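Local coordinates for amidohydrolase family protein (PDB 4I6K), which probably hydrolyses 2-pyrone-4,6-dicarboxylic acid or a related compound, as a member of the amidohydrolase family, at residues I119-L131 with W151-L165. Residues are numbered along the deposited sequence; the frame is centred on the assembly and turned at random.
Sequences IVGVRLNLFGLNL and WQVELHAPPKYLVQL
Neighbouring parallel strands of an amidohydrolase barrel meet where Arg123 and Asn125, which hydrogen-bond a bound citrate, probably from the crystallisation liquor, lie beside Glu154 and His156 on the same face of the sheet. A ladder of backbone hydrogen bonds joins strands 119-125 and 152-156, from Gln152 N to Val120 O up to Leu126 N and His156 O (2.9 Å).

The Arg123 chain is extended, its CG anti to the backbone N (chi1 -169°), and runs alongside His156; the guanidinium plane is only 14° from the imidazole plane, and NH1 comes 3.4 Å from His156 CB. NH1 hydrogen-bonds the citrate and forms a salt bridge with Asp179. The salt bridge from Arg123 to Glu154 is long, NE to OE2 3.8 Å, the carboxylate having its stronger partner in Lys210. His156 ND1 donates to Asn125 OD1 (2.8 Å) from above the amide plane, although the oxygen lies near the imidazole plane. That bond should help fix the ring's rotation, and it leaves Asn125 ND2 to reach the citrate. Phe127 closes over one imidazole face, with CE2 3.5 Å from His156 NE2 and the two rings inclined at 36°; Pro158 CD packs on a face of Phe127.

On the other side of the sheet, Leu124 CD1 meets Leu155 CD2 (3.7 Å), while the Trp151 ring lies with one face against the backbone of Gly121, near the start of strand 119-125, and puts CZ3 against Val122 CG1. Beyond the strand ends, the Tyr161 hydroxyl donates a hydrogen bond to Leu129 O, which lies at the ring edge, tying the following helix to the loop after strand 119-125. Polar side chains pointing inward toward the C-terminal ends of parallel strands, with loops at those ends, are typical of the active-site end of a (beta/alpha)8 barrel.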
loop_
_atom_site.group_PDB
_atom_site.type_symbol
_atom_site.label_atom_id
_atom_site.label_comp_id
_atom_site.label_asym_id
_atom_site.label_seq_id
_atom_site.Cartn_x
_atom_site.Cartn_y
_atom_site.Cartn_z
ATOM N N ILE A 119 -9.099 8.165 7.966
ATOM C CA ILE A 119 -8.940 7.473 6.677
ATOM C C ILE A 119 -8.584 8.487 5.592
ATOM O O ILE A 119 -9.250 9.511 5.474
ATOM C CB ILE A 119 -10.235 6.758 6.253
ATOM C CG1 ILE A 119 -10.646 5.707 7.293
ATOM C CG2 ILE A 119 -10.078 6.170 4.846
ATOM C CD1 ILE A 119 -9.530 4.727 7.668
ATOM N N VAL A 120 -7.544 8.199 4.806
ATOM C CA VAL A 120 -6.954 9.187 3.890
ATOM C C VAL A 120 -6.854 8.695 2.444
ATOM O O VAL A 120 -6.227 9.338 1.600
ATOM C CB VAL A 120 -5.544 9.637 4.355
ATOM C CG1 VAL A 120 -5.628 10.388 5.675
ATOM C CG2 VAL A 120 -4.602 8.434 4.482
ATOM N N GLY A 121 -7.469 7.554 2.164
ATOM C CA GLY A 121 -7.459 6.987 0.820
ATOM C C GLY A 121 -8.265 5.704 0.807
ATOM O O GLY A 121 -8.774 5.274 1.838
ATOM N N VAL A 122 -8.387 5.095 -0.362
ATOM C CA VAL A 122 -9.077 3.827 -0.496
ATOM C C VAL A 122 -8.183 2.910 -1.324
ATOM O O VAL A 122 -7.317 3.389 -2.054
ATOM C CB VAL A 122 -10.429 3.994 -1.214
ATOM C CG1 VAL A 122 -11.405 4.739 -0.330
ATOM C CG2 VAL A 122 -10.237 4.730 -2.531
ATOM N N ARG A 123 -8.401 1.603 -1.227
ATOM C CA ARG A 123 -7.522 0.641 -1.880
ATOM C C ARG A 123 -8.271 -0.252 -2.856
ATOM O O ARG A 123 -9.331 -0.790 -2.536
ATOM C CB ARG A 123 -6.840 -0.225 -0.826
ATOM C CG ARG A 123 -5.695 -1.087 -1.335
ATOM C CD ARG A 123 -5.124 -1.903 -0.179
ATOM N NE ARG A 123 -3.825 -2.488 -0.494
ATOM C CZ ARG A 123 -3.449 -3.710 -0.126
ATOM N NH1 ARG A 123 -2.243 -4.154 -0.453
ATOM N NH2 ARG A 123 -4.286 -4.490 0.551
ATOM N N LEU A 124 -7.708 -0.397 -4.049
ATOM C CA LEU A 124 -8.177 -1.378 -5.022
ATOM C C LEU A 124 -7.252 -2.585 -4.966
ATOM O O LEU A 124 -6.195 -2.591 -5.596
ATOM C CB LEU A 124 -8.158 -0.783 -6.432
ATOM C CG LEU A 124 -9.334 0.098 -6.843
ATOM C CD1 LEU A 124 -8.919 1.059 -7.954
ATOM C CD2 LEU A 124 -10.508 -0.764 -7.285
ATOM N N ASN A 125 -7.638 -3.591 -4.184
ATOM C CA ASN A 125 -6.844 -4.801 -4.059
ATOM C C ASN A 125 -7.441 -5.841 -4.972
ATOM O O ASN A 125 -8.425 -6.480 -4.631
ATOM C CB ASN A 125 -6.837 -5.295 -2.615
ATOM C CG ASN A 125 -5.837 -6.405 -2.389
ATOM O OD1 ASN A 125 -5.178 -6.865 -3.324
ATOM N ND2 ASN A 125 -5.708 -6.838 -1.138
ATOM N N LEU A 126 -6.842 -5.999 -6.146
ATOM C CA LEU A 126 -7.484 -6.746 -7.222
ATOM C C LEU A 126 -6.919 -8.130 -7.449
ATOM O O LEU A 126 -7.270 -8.781 -8.423
ATOM C CB LEU A 126 -7.433 -5.956 -8.530
ATOM C CG LEU A 126 -8.170 -4.620 -8.474
ATOM C CD1 LEU A 126 -8.012 -3.918 -9.803
ATOM C CD2 LEU A 126 -9.632 -4.831 -8.114
ATOM N N PHE A 127 -6.048 -8.589 -6.562
ATOM C CA PHE A 127 -5.567 -9.947 -6.692
ATOM C C PHE A 127 -6.712 -10.936 -6.537
ATOM O O PHE A 127 -7.562 -10.777 -5.653
ATOM C CB PHE A 127 -4.439 -10.231 -5.712
ATOM C CG PHE A 127 -3.101 -9.836 -6.233
ATOM C CD1 PHE A 127 -2.325 -10.745 -6.934
ATOM C CD2 PHE A 127 -2.634 -8.540 -6.069
ATOM C CE1 PHE A 127 -1.083 -10.372 -7.446
ATOM C CE2 PHE A 127 -1.398 -8.162 -6.569
ATOM C CZ PHE A 127 -0.617 -9.081 -7.258
ATOM N N GLY A 128 -6.737 -11.937 -7.423
ATOM C CA GLY A 128 -7.763 -12.984 -7.415
ATOM C C GLY A 128 -9.126 -12.458 -7.826
ATOM O O GLY A 128 -10.141 -13.138 -7.669
ATOM N N LEU A 129 -9.155 -11.243 -8.358
ATOM C CA LEU A 129 -10.421 -10.613 -8.721
ATOM C C LEU A 129 -10.414 -10.131 -10.162
ATOM O O LEU A 129 -9.378 -10.150 -10.832
ATOM C CB LEU A 129 -10.712 -9.437 -7.792
ATOM C CG LEU A 129 -10.899 -9.801 -6.319
ATOM C CD1 LEU A 129 -10.841 -8.546 -5.483
ATOM C CD2 LEU A 129 -12.208 -10.545 -6.111
ATOM N N ASN A 130 -11.573 -9.701 -10.640
ATOM C CA ASN A 130 -11.648 -9.169 -11.986
ATOM C C ASN A 130 -11.284 -7.704 -11.969
ATOM O O ASN A 130 -11.502 -7.014 -10.974
ATOM C CB ASN A 130 -13.046 -9.339 -12.577
ATOM C CG ASN A 130 -13.408 -10.793 -12.820
ATOM O OD1 ASN A 130 -14.465 -11.251 -12.394
ATOM N ND2 ASN A 130 -12.532 -11.524 -13.506
ATOM N N LEU A 131 -10.725 -7.241 -13.080
ATOM C CA LEU A 131 -10.392 -5.841 -13.275
ATOM C C LEU A 131 -11.688 -5.043 -13.477
ATOM O O LEU A 131 -12.401 -5.265 -14.442
ATOM C CB LEU A 131 -9.502 -5.737 -14.513
ATOM C CG LEU A 131 -8.711 -4.482 -14.886
ATOM C CD1 LEU A 131 -7.439 -4.379 -14.047
ATOM C CD2 LEU A 131 -8.377 -4.526 -16.381
ATOM N N TRP A 151 -8.174 12.519 -0.913
ATOM C CA TRP A 151 -7.780 11.168 -0.602
ATOM C C TRP A 151 -6.871 10.647 -1.685
ATOM O O TRP A 151 -6.918 11.115 -2.815
ATOM C CB TRP A 151 -9.027 10.303 -0.555
ATOM C CG TRP A 151 -9.600 10.238 0.785
ATOM C CD1 TRP A 151 -9.221 10.970 1.872
ATOM C CD2 TRP A 151 -10.684 9.408 1.209
ATOM N NE1 TRP A 151 -9.996 10.634 2.954
ATOM C CE2 TRP A 151 -10.906 9.680 2.573
ATOM C CE3 TRP A 151 -11.484 8.454 0.567
ATOM C CZ2 TRP A 151 -11.898 9.028 3.315
ATOM C CZ3 TRP A 151 -12.468 7.802 1.304
ATOM C CH2 TRP A 151 -12.671 8.098 2.661
ATOM N N GLN A 152 -6.054 9.661 -1.345
ATOM C CA GLN A 152 -5.269 8.959 -2.348
ATOM C C GLN A 152 -6.029 7.698 -2.826
ATOM O O GLN A 152 -6.969 7.216 -2.160
ATOM C CB GLN A 152 -3.931 8.557 -1.742
ATOM C CG GLN A 152 -4.072 7.484 -0.657
ATOM C CD GLN A 152 -2.731 7.026 -0.138
ATOM O OE1 GLN A 152 -2.026 7.784 0.518
ATOM N NE2 GLN A 152 -2.358 5.785 -0.450
ATOM N N VAL A 153 -5.633 7.178 -3.985
ATOM C CA VAL A 153 -6.073 5.856 -4.432
ATOM C C VAL A 153 -4.888 4.876 -4.472
ATOM O O VAL A 153 -3.940 5.064 -5.238
ATOM C CB VAL A 153 -6.763 5.907 -5.814
ATOM C CG1 VAL A 153 -7.050 4.504 -6.325
ATOM C CG2 VAL A 153 -8.045 6.722 -5.745
ATOM N N GLU A 154 -4.960 3.840 -3.634
ATOM C CA GLU A 154 -3.909 2.826 -3.504
ATOM C C GLU A 154 -4.252 1.584 -4.323
ATOM O O GLU A 154 -5.387 1.095 -4.284
ATOM C CB GLU A 154 -3.722 2.453 -2.025
ATOM C CG GLU A 154 -2.567 1.489 -1.730
ATOM C CD GLU A 154 -2.477 1.104 -0.245
ATOM O OE1 GLU A 154 -3.394 1.450 0.537
ATOM O OE2 GLU A 154 -1.483 0.454 0.141
ATOM N N LEU A 155 -3.275 1.073 -5.071
ATOM C CA LEU A 155 -3.492 -0.129 -5.881
ATOM C C LEU A 155 -2.627 -1.291 -5.419
ATOM O O LEU A 155 -1.426 -1.144 -5.183
ATOM C CB LEU A 155 -3.198 0.131 -7.366
ATOM C CG LEU A 155 -3.773 1.417 -7.965
ATOM C CD1 LEU A 155 -3.431 1.545 -9.455
ATOM C CD2 LEU A 155 -5.271 1.483 -7.727
ATOM N N HIS A 156 -3.252 -2.449 -5.288
ATOM C CA HIS A 156 -2.510 -3.674 -5.180
ATOM C C HIS A 156 -3.016 -4.561 -6.299
ATOM O O HIS A 156 -4.174 -4.965 -6.295
ATOM C CB HIS A 156 -2.721 -4.329 -3.827
ATOM C CG HIS A 156 -1.856 -5.528 -3.614
ATOM N ND1 HIS A 156 -2.352 -6.745 -3.190
ATOM C CD2 HIS A 156 -0.526 -5.707 -3.801
ATOM C CE1 HIS A 156 -1.360 -7.612 -3.105
ATOM N NE2 HIS A 156 -0.241 -7.008 -3.469
ATOM N N ALA A 157 -2.150 -4.834 -7.270
ATOM C CA ALA A 157 -2.583 -5.478 -8.491
ATOM C C ALA A 157 -1.404 -5.913 -9.346
ATOM O O ALA A 157 -0.316 -5.348 -9.251
ATOM C CB ALA A 157 -3.485 -4.539 -9.280
ATOM N N PRO A 158 -1.625 -6.929 -10.193
ATOM C CA PRO A 158 -0.609 -7.417 -11.110
ATOM C C PRO A 158 -0.389 -6.434 -12.255
ATOM O O PRO A 158 -1.325 -5.727 -12.659
ATOM C CB PRO A 158 -1.227 -8.709 -11.649
ATOM C CG PRO A 158 -2.723 -8.460 -11.564
ATOM C CD PRO A 158 -2.879 -7.703 -10.283
ATOM N N PRO A 159 0.844 -6.402 -12.790
ATOM C CA PRO A 159 1.183 -5.473 -13.853
ATOM C C PRO A 159 0.181 -5.477 -15.018
ATOM O O PRO A 159 -0.107 -4.420 -15.582
ATOM C CB PRO A 159 2.574 -5.931 -14.270
ATOM C CG PRO A 159 3.189 -6.347 -12.941
ATOM C CD PRO A 159 2.038 -7.089 -12.254
ATOM N N LYS A 160 -0.366 -6.639 -15.352
ATOM C CA LYS A 160 -1.349 -6.721 -16.420
ATOM C C LYS A 160 -2.605 -5.912 -16.085
ATOM O O LYS A 160 -3.337 -5.496 -16.976
ATOM C CB LYS A 160 -1.699 -8.183 -16.719
ATOM C CG LYS A 160 -2.457 -8.908 -15.611
ATOM C CD LYS A 160 -2.665 -10.370 -15.989
ATOM C CE LYS A 160 -3.087 -11.249 -14.818
ATOM N NZ LYS A 160 -4.554 -11.521 -14.792
ATOM N N TYR A 161 -2.836 -5.688 -14.794
ATOM C CA TYR A 161 -3.985 -4.931 -14.334
ATOM C C TYR A 161 -3.612 -3.458 -14.222
ATOM O O TYR A 161 -4.400 -2.566 -14.593
ATOM C CB TYR A 161 -4.454 -5.457 -12.974
ATOM C CG TYR A 161 -5.455 -6.604 -13.025
ATOM C CD1 TYR A 161 -6.156 -6.974 -11.884
ATOM C CD2 TYR A 161 -5.697 -7.319 -14.203
ATOM C CE1 TYR A 161 -7.075 -8.012 -11.901
ATOM C CE2 TYR A 161 -6.628 -8.377 -14.233
ATOM C CZ TYR A 161 -7.313 -8.715 -13.064
ATOM O OH TYR A 161 -8.247 -9.749 -13.028
ATOM N N LEU A 162 -2.405 -3.206 -13.713
ATOM C CA LEU A 162 -1.920 -1.836 -13.538
ATOM C C LEU A 162 -1.846 -1.096 -14.867
ATOM O O LEU A 162 -2.183 0.086 -14.937
ATOM C CB LEU A 162 -0.547 -1.817 -12.861
ATOM C CG LEU A 162 -0.466 -2.401 -11.456
ATOM C CD1 LEU A 162 0.988 -2.615 -11.035
ATOM C CD2 LEU A 162 -1.179 -1.480 -10.495
ATOM N N VAL A 163 -1.394 -1.785 -15.915
ATOM C CA VAL A 163 -1.284 -1.180 -17.245
ATOM C C VAL A 163 -2.650 -0.673 -17.735
ATOM O O VAL A 163 -2.746 0.242 -18.566
ATOM C CB VAL A 163 -0.717 -2.178 -18.259
ATOM C CG1 VAL A 163 -0.863 -1.630 -19.669
ATOM C CG2 VAL A 163 0.742 -2.509 -17.939
ATOM N N GLN A 164 -3.696 -1.277 -17.181
ATOM C CA GLN A 164 -5.084 -0.994 -17.518
ATOM C C GLN A 164 -5.645 0.156 -16.705
ATOM O O GLN A 164 -6.443 0.960 -17.193
ATOM C CB GLN A 164 -5.903 -2.212 -17.133
ATOM C CG GLN A 164 -7.111 -2.402 -17.939
ATOM C CD GLN A 164 -6.791 -3.158 -19.177
ATOM O OE1 GLN A 164 -5.958 -2.731 -19.982
ATOM N NE2 GLN A 164 -7.436 -4.306 -19.344
ATOM N N LEU A 165 -5.243 0.202 -15.440
ATOM C CA LEU A 165 -5.819 1.123 -14.467
ATOM C C LEU A 165 -5.253 2.532 -14.535
ATOM O O LEU A 165 -5.996 3.512 -14.470
ATOM C CB LEU A 165 -5.625 0.566 -13.058
ATOM C CG LEU A 165 -6.409 -0.716 -12.776
ATOM C CD1 LEU A 165 -5.789 -1.480 -11.624
ATOM C CD2 LEU A 165 -7.859 -0.362 -12.495
#